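Local coordinates for protein porphyranase B (Zobellia galactanivorans, PDB 3JUU) that cleaves the sulfated algal polysaccharide porphyran at its beta-D-galactopyranose-(1->4)-alpha-L-galactopyranose-6-sulfate linkages, as a glycoside hydrolase of family 16, at residues 73-81 / 92-100; 207-215 / 225-236. All coordinates share one frame; numbering follows the deposited sequence.

Contact 1. Residues 73-81 / 92-100; sequences SLQITTTML and YTHGGGYVG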
# COMPACT_ATOMS: atom_id res chain seq x y z
N SER A 73 14.31 5.84 7.24
CA SER A 73 12.99 5.83 6.57
C SER A 73 13.17 5.49 5.09
O SER A 73 14.27 5.73 4.46
CB SER A 73 12.31 7.20 6.74
OG SER A 73 12.96 8.16 5.88
N LEU A 74 12.11 4.93 4.51
CA LEU A 74 12.02 4.71 3.07
C LEU A 74 11.39 5.94 2.43
O LEU A 74 10.38 6.45 2.98
CB LEU A 74 11.11 3.52 2.83
CG LEU A 74 10.67 3.30 1.39
CD1 LEU A 74 11.79 2.95 0.43
CD2 LEU A 74 9.60 2.12 1.39
N GLN A 75 11.92 6.42 1.29
CA GLN A 75 11.43 7.64 0.64
C GLN A 75 11.10 7.21 -0.77
O GLN A 75 11.94 6.59 -1.46
CB GLN A 75 12.50 8.74 0.63
CG GLN A 75 12.90 9.11 2.09
CD GLN A 75 13.91 10.18 2.12
OE1 GLN A 75 14.89 10.16 1.33
NE2 GLN A 75 13.66 11.19 2.91
N ILE A 76 9.83 7.44 -1.19
CA ILE A 76 9.44 7.22 -2.60
C ILE A 76 9.05 8.59 -3.13
O ILE A 76 8.09 9.21 -2.68
CB ILE A 76 8.25 6.20 -2.74
CG1 ILE A 76 8.56 4.90 -1.95
CG2 ILE A 76 8.00 5.94 -4.28
CD1 ILE A 76 7.41 3.82 -2.19
N THR A 77 9.85 9.08 -4.09
CA THR A 77 9.73 10.48 -4.47
C THR A 77 9.11 10.58 -5.88
O THR A 77 9.57 9.90 -6.80
CB THR A 77 11.16 11.10 -4.48
OG1 THR A 77 11.68 11.13 -3.13
CG2 THR A 77 11.08 12.57 -4.99
N THR A 78 8.14 11.45 -6.05
CA THR A 78 7.57 11.69 -7.37
C THR A 78 8.40 12.69 -8.17
O THR A 78 8.90 13.69 -7.61
CB THR A 78 6.19 12.28 -7.29
OG1 THR A 78 6.22 13.53 -6.59
CG2 THR A 78 5.12 11.33 -6.61
N THR A 79 8.47 12.45 -9.48
CA THR A 79 9.29 13.33 -10.38
C THR A 79 8.59 13.58 -11.69
O THR A 79 7.59 12.89 -12.06
CB THR A 79 10.69 12.74 -10.66
OG1 THR A 79 10.57 11.46 -11.30
CG2 THR A 79 11.53 12.55 -9.39
N MET A 80 9.05 14.62 -12.38
CA MET A 80 8.69 14.79 -13.78
C MET A 80 9.80 14.02 -14.55
O MET A 80 10.98 14.15 -14.24
CB MET A 80 8.68 16.28 -14.16
CG MET A 80 8.21 16.46 -15.63
SD MET A 80 6.44 16.17 -15.81
CE MET A 80 5.73 17.61 -14.99
N LEU A 81 9.45 13.16 -15.49
CA LEU A 81 10.53 12.52 -16.26
C LEU A 81 11.13 13.65 -17.17
O LEU A 81 10.43 14.53 -17.63
CB LEU A 81 9.95 11.44 -17.17
CG LEU A 81 9.15 10.30 -16.45
CD1 LEU A 81 8.60 9.31 -17.54
CD2 LEU A 81 10.02 9.59 -15.39
N TYR A 92 4.38 7.80 -20.89
CA TYR A 92 4.66 8.13 -19.48
C TYR A 92 5.38 9.48 -19.40
O TYR A 92 6.36 9.72 -20.18
CB TYR A 92 5.53 7.04 -18.91
CG TYR A 92 4.78 5.72 -18.72
CD1 TYR A 92 4.26 5.34 -17.45
CD2 TYR A 92 4.64 4.83 -19.78
CE1 TYR A 92 3.55 4.13 -17.30
CE2 TYR A 92 3.88 3.64 -19.62
CZ TYR A 92 3.36 3.29 -18.39
OH TYR A 92 2.63 2.07 -18.26
N THR A 93 4.94 10.34 -18.48
CA THR A 93 5.54 11.66 -18.35
C THR A 93 6.03 11.90 -16.97
O THR A 93 6.77 12.85 -16.74
CB THR A 93 4.52 12.73 -18.65
OG1 THR A 93 3.32 12.47 -17.87
CG2 THR A 93 4.10 12.71 -20.14
N HIS A 94 5.62 11.04 -16.02
CA HIS A 94 5.97 11.26 -14.59
C HIS A 94 6.64 10.02 -14.01
O HIS A 94 6.39 8.87 -14.49
CB HIS A 94 4.71 11.56 -13.76
CG HIS A 94 4.09 12.90 -14.04
ND1 HIS A 94 3.48 13.21 -15.24
CD2 HIS A 94 4.02 14.02 -13.28
CE1 HIS A 94 3.01 14.44 -15.20
NE2 HIS A 94 3.38 14.97 -14.03
N GLY A 95 7.48 10.23 -12.98
CA GLY A 95 8.10 9.08 -12.28
C GLY A 95 7.45 8.86 -10.93
O GLY A 95 7.30 9.81 -10.18
N GLY A 96 7.06 7.61 -10.62
CA GLY A 96 6.64 7.23 -9.23
C GLY A 96 7.59 6.16 -8.80
O GLY A 96 8.79 6.16 -9.17
N GLY A 97 7.12 5.23 -7.94
CA GLY A 97 8.02 4.21 -7.47
C GLY A 97 7.21 3.05 -6.93
O GLY A 97 6.01 3.19 -6.56
N TYR A 98 7.90 1.90 -6.87
CA TYR A 98 7.23 0.63 -6.52
C TYR A 98 8.18 -0.08 -5.62
O TYR A 98 9.42 -0.14 -5.91
CB TYR A 98 6.95 -0.16 -7.79
CG TYR A 98 6.56 -1.66 -7.60
CD1 TYR A 98 5.27 -2.07 -7.82
CD2 TYR A 98 7.52 -2.61 -7.15
CE1 TYR A 98 4.90 -3.42 -7.67
CE2 TYR A 98 7.15 -3.96 -6.99
CZ TYR A 98 5.85 -4.33 -7.29
OH TYR A 98 5.45 -5.61 -7.22
N VAL A 99 7.66 -0.56 -4.49
CA VAL A 99 8.48 -1.39 -3.62
C VAL A 99 7.59 -2.59 -3.24
O VAL A 99 6.53 -2.36 -2.63
CB VAL A 99 8.90 -0.63 -2.32
CG1 VAL A 99 9.86 -1.56 -1.45
CG2 VAL A 99 9.59 0.72 -2.62
N GLY A 100 7.97 -3.82 -3.62
CA GLY A 100 7.21 -5.00 -3.29
C GLY A 100 8.04 -6.02 -2.49
O GLY A 100 9.27 -6.19 -2.73
O HOH W 1 7.94 14.19 -18.83

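Contact 2. Residues 207-215 / 225-236; sequences WWKSKDEII and KVTPPADFDIEM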
# COMPACT_ATOMS: atom_id res chain seq x y z
N TRP A 207 -5.26 -6.20 10.58
CA TRP A 207 -5.22 -7.64 11.04
C TRP A 207 -5.89 -8.52 10.05
O TRP A 207 -7.13 -8.50 9.91
CB TRP A 207 -5.86 -7.78 12.43
CG TRP A 207 -5.64 -9.14 13.05
CD1 TRP A 207 -4.72 -10.08 12.68
CD2 TRP A 207 -6.42 -9.72 14.11
NE1 TRP A 207 -4.85 -11.20 13.51
CE2 TRP A 207 -5.89 -10.99 14.38
CE3 TRP A 207 -7.50 -9.25 14.87
CZ2 TRP A 207 -6.44 -11.86 15.37
CZ3 TRP A 207 -8.05 -10.13 15.90
CH2 TRP A 207 -7.52 -11.41 16.10
N TRP A 208 -5.08 -9.20 9.22
CA TRP A 208 -5.58 -10.16 8.30
C TRP A 208 -5.77 -11.43 9.15
O TRP A 208 -4.89 -12.31 9.19
CB TRP A 208 -4.56 -10.36 7.17
CG TRP A 208 -4.88 -11.41 6.18
CD1 TRP A 208 -6.08 -12.03 5.95
CD2 TRP A 208 -3.99 -11.88 5.15
NE1 TRP A 208 -5.96 -12.93 4.91
CE2 TRP A 208 -4.69 -12.84 4.38
CE3 TRP A 208 -2.64 -11.55 4.80
CZ2 TRP A 208 -4.11 -13.56 3.29
CZ3 TRP A 208 -2.04 -12.30 3.73
CH2 TRP A 208 -2.79 -13.28 2.99
N LYS A 209 -6.92 -11.52 9.83
CA LYS A 209 -7.15 -12.47 10.91
C LYS A 209 -7.43 -13.85 10.36
O LYS A 209 -6.93 -14.85 10.90
CB LYS A 209 -8.32 -11.95 11.78
CG LYS A 209 -8.79 -12.95 12.86
CD LYS A 209 -10.00 -12.30 13.51
CE LYS A 209 -10.46 -13.12 14.73
NZ LYS A 209 -10.83 -14.48 14.35
N SER A 210 -8.25 -13.95 9.32
CA SER A 210 -8.63 -15.25 8.73
C SER A 210 -9.04 -15.02 7.30
O SER A 210 -9.03 -13.87 6.82
CB SER A 210 -9.79 -15.89 9.52
OG SER A 210 -10.97 -15.17 9.21
N LYS A 211 -9.50 -16.08 6.61
CA LYS A 211 -9.85 -15.92 5.19
C LYS A 211 -11.06 -14.97 5.04
O LYS A 211 -11.27 -14.46 3.98
CB LYS A 211 -10.21 -17.29 4.57
CG LYS A 211 -11.57 -17.82 5.17
CD LYS A 211 -11.87 -19.28 4.74
CE LYS A 211 -13.12 -19.74 5.54
NZ LYS A 211 -13.75 -21.03 5.04
N ASP A 212 -11.85 -14.74 6.10
CA ASP A 212 -13.01 -13.88 5.92
C ASP A 212 -13.14 -12.77 6.97
O ASP A 212 -14.26 -12.23 7.10
CB ASP A 212 -14.32 -14.69 5.88
CG ASP A 212 -14.51 -15.59 7.08
OD1 ASP A 212 -13.92 -15.37 8.15
OD2 ASP A 212 -15.28 -16.57 6.93
N GLU A 213 -12.06 -12.39 7.64
CA GLU A 213 -12.14 -11.36 8.66
C GLU A 213 -10.92 -10.48 8.52
O GLU A 213 -9.80 -10.97 8.71
CB GLU A 213 -12.07 -11.98 10.08
CG GLU A 213 -13.19 -12.95 10.36
CD GLU A 213 -12.94 -13.64 11.70
OE1 GLU A 213 -12.19 -14.65 11.70
OE2 GLU A 213 -13.41 -13.09 12.73
N ILE A 214 -11.15 -9.20 8.17
CA ILE A 214 -10.03 -8.29 7.93
C ILE A 214 -10.36 -7.12 8.84
O ILE A 214 -11.44 -6.58 8.72
CB ILE A 214 -10.03 -7.84 6.44
CG1 ILE A 214 -9.99 -9.06 5.45
CG2 ILE A 214 -8.95 -6.76 6.19
CD1 ILE A 214 -8.73 -9.83 5.42
N ILE A 215 -9.43 -6.69 9.69
CA ILE A 215 -9.71 -5.64 10.65
C ILE A 215 -8.70 -4.53 10.50
O ILE A 215 -7.53 -4.78 10.60
CB ILE A 215 -9.66 -6.20 12.11
CG1 ILE A 215 -10.77 -7.25 12.27
CG2 ILE A 215 -9.92 -5.08 13.12
CD1 ILE A 215 -10.31 -8.61 12.19
N LYS A 225 -14.16 -3.60 10.65
CA LYS A 225 -13.97 -4.97 10.36
C LYS A 225 -14.65 -5.15 9.01
O LYS A 225 -15.80 -4.65 8.74
CB LYS A 225 -14.62 -5.86 11.45
CG LYS A 225 -14.52 -7.34 11.10
CD LYS A 225 -15.13 -8.30 12.15
CE LYS A 225 -14.10 -9.45 12.41
NZ LYS A 225 -14.67 -10.80 12.79
N VAL A 226 -13.98 -5.86 8.12
CA VAL A 226 -14.56 -6.05 6.80
C VAL A 226 -14.56 -7.54 6.45
O VAL A 226 -13.57 -8.23 6.66
CB VAL A 226 -13.73 -5.20 5.77
CG1 VAL A 226 -14.16 -5.54 4.40
CG2 VAL A 226 -14.04 -3.69 6.00
N THR A 227 -15.66 -8.07 5.87
CA THR A 227 -15.62 -9.38 5.32
C THR A 227 -15.23 -9.19 3.87
O THR A 227 -15.93 -8.53 3.13
CB THR A 227 -17.04 -10.02 5.38
OG1 THR A 227 -17.37 -10.16 6.78
CG2 THR A 227 -17.06 -11.37 4.71
N PRO A 228 -14.14 -9.81 3.45
CA PRO A 228 -13.78 -9.60 2.05
C PRO A 228 -14.75 -10.27 1.10
O PRO A 228 -15.48 -11.23 1.49
CB PRO A 228 -12.33 -10.20 2.00
CG PRO A 228 -12.32 -11.32 2.96
CD PRO A 228 -13.23 -10.75 4.14
N PRO A 229 -14.74 -9.85 -0.18
CA PRO A 229 -15.70 -10.38 -1.19
C PRO A 229 -15.49 -11.86 -1.54
O PRO A 229 -16.45 -12.50 -1.98
CB PRO A 229 -15.55 -9.45 -2.40
CG PRO A 229 -14.32 -8.67 -2.13
CD PRO A 229 -13.83 -8.84 -0.75
N ALA A 230 -14.31 -12.41 -1.24
CA ALA A 230 -14.03 -13.85 -1.46
C ALA A 230 -13.05 -14.25 -0.39
O ALA A 230 -12.41 -13.38 0.25
CB ALA A 230 -13.43 -14.09 -2.89
N ASP A 231 -12.88 -15.55 -0.15
CA ASP A 231 -11.88 -15.97 0.85
C ASP A 231 -10.45 -15.41 0.56
O ASP A 231 -9.87 -15.59 -0.52
CB ASP A 231 -11.71 -17.45 0.81
CG ASP A 231 -12.93 -18.22 1.35
OD1 ASP A 231 -13.70 -17.63 2.13
OD2 ASP A 231 -13.04 -19.43 0.95
N PHE A 232 -9.86 -14.76 1.55
CA PHE A 232 -8.45 -14.31 1.46
C PHE A 232 -7.57 -15.37 2.15
O PHE A 232 -7.08 -15.13 3.24
CB PHE A 232 -8.32 -12.93 2.11
CG PHE A 232 -8.72 -11.76 1.18
CD1 PHE A 232 -9.53 -11.96 0.04
CD2 PHE A 232 -8.26 -10.47 1.44
CE1 PHE A 232 -9.93 -10.89 -0.83
CE2 PHE A 232 -8.65 -9.38 0.55
CZ PHE A 232 -9.44 -9.61 -0.63
N ASP A 233 -7.41 -16.55 1.50
CA ASP A 233 -6.62 -17.60 2.13
C ASP A 233 -5.41 -17.92 1.25
O ASP A 233 -4.89 -19.07 1.32
CB ASP A 233 -7.48 -18.83 2.36
CG ASP A 233 -8.19 -19.30 1.09
OD1 ASP A 233 -8.03 -18.67 0.03
OD2 ASP A 233 -9.01 -20.24 1.20
N ILE A 234 -5.01 -16.95 0.40
CA ILE A 234 -3.87 -17.15 -0.56
C ILE A 234 -2.71 -16.26 -0.06
O ILE A 234 -2.96 -15.13 0.37
CB ILE A 234 -4.20 -16.81 -2.09
CG1 ILE A 234 -5.48 -17.57 -2.57
CG2 ILE A 234 -3.00 -17.21 -2.99
CD1 ILE A 234 -6.16 -16.98 -3.73
N GLU A 235 -1.49 -16.77 -0.14
CA GLU A 235 -0.28 -15.99 0.24
C GLU A 235 -0.27 -14.63 -0.44
O GLU A 235 -0.57 -14.51 -1.65
CB GLU A 235 1.01 -16.78 -0.22
CG GLU A 235 2.28 -16.16 0.35
CD GLU A 235 3.52 -16.94 -0.12
OE1 GLU A 235 3.35 -17.86 -0.93
OE2 GLU A 235 4.63 -16.57 0.21
N MET A 236 0.05 -13.59 0.32
CA MET A 236 0.09 -12.24 -0.26
C MET A 236 1.42 -11.56 0.04
O MET A 236 2.15 -11.98 0.93
CB MET A 236 -1.08 -11.37 0.23
CG MET A 236 -2.38 -11.81 -0.48
SD MET A 236 -3.70 -10.55 -0.44
CE MET A 236 -4.42 -10.76 1.15
O HOH W 2 -16.64 -12.38 8.12

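Contact 1. Residues 73-81 / 92-100
The beta hairpin of strands 73-87 and 90-101, part of the family 16 jelly roll, is paired through Thr79 and Gly95, whose backbones hydrogen-bond both ways (Thr79 N to Gly95 O 3.0 Å, Gly95 N to Thr79 O 2.8 Å). Leu81 N adds a hydrogen bond to Thr93 O, which also receives a water shared with Leu81 O. At the neighbouring non-hydrogen-bonded pair, Met80 SD lies over one face of the His94 imidazole, 3.9 Å from its centroid. Met80 CG lies anti to the backbone N (chi1 -176°), and bends at chi2 and chi3 fold the thioether over the ring. In the imidazole plane His94 ND1 shares a hydrogen bond with Thr93 OG1 (2.7 Å), and His94 NE2 bonds to Gly254 O. An alanine at His94 would remove the plate under the sulfur and is likely to leave Thr93 OG1 and Gly254 O without that partner. Leu81 CD2 packs on Gly95 N (3.6 Å), where glycine leaves room for Thr79 OG1 too. Beyond Gly96 the strands diverge, Ile76 CG2 resting on Gly97 CA (3.6 Å) and Ile76 CD1 meeting Val99 CG2. Ile67 of strand 67-70 touches Ile76 and Val99; strands 237-242 and 264-276 adjoin the hairpin.

Contact 2. Residues 207-215 / 225-236
Ile214 and Val226, in the hairpin of strands 213-218 and 221-226 of the family 16 jelly roll, form an antiparallel hydrogen-bonded pair (Val226 N to Ile214 O 2.7 Å); the chain then loops back so that Phe232 N hydrogen-bonds Lys211 O, in the type I turn Ser210-Glu213, in the carbonyl plane and on a lone pair. Trp208, its CG anti to the backbone N (chi1 175°), extends its indole to the returning chain: Trp208 NE1 gives a bent hydrogen bond (143°) to Phe232 O, 3.0 Å away and in the ring plane, and Met236 CE sits over the six-membered ring. Ile214 CD1 meets Phe232 CD2 at 4.1 Å, while Pro228 CB lies over one face of the Phe232 ring; Phe232 and Met236 also touch strand 141-150. On the face of Ile215 and Lys225, Lys225 NZ forms a salt bridge to Glu213 OE2 (2.6 Å), using that oxygen's anti lone pair. Glu213 OE1 accepts from Ser210 OG on its anti lone pair and is salt-bridged by Lys209 NZ from the syn side. Two lysines and a hydroxyl thus fix the carboxylate's rotation and probably stabilise its charge, whereas Trp208, Phe232 and Met236 are buried, the indole N-H satisfied by Phe232 O.

Overall arrangement
Contact 1 closes before contact 2 opens along the chain, and the two lie on opposite sides of the chain's centre, about 29 Å between centres and about 9 Å between nearest atoms. Both fall in the family 16 region and join the jelly-roll strand network. Strand 264-276 links them, pairing with strand 73-87 and with strand 108-115, which in turn pairs with strand 202-210. Strand 237-242, which follows segment 225-236, pairs with strand 90-101. The Tyr92 side chain lies about 6 Å from those of Trp54 and Arg57, and the Phe232 side chain about 6 Å from that of the probable nucleophile Glu143, so both contacts lie beside regions that probably line the substrate cleft.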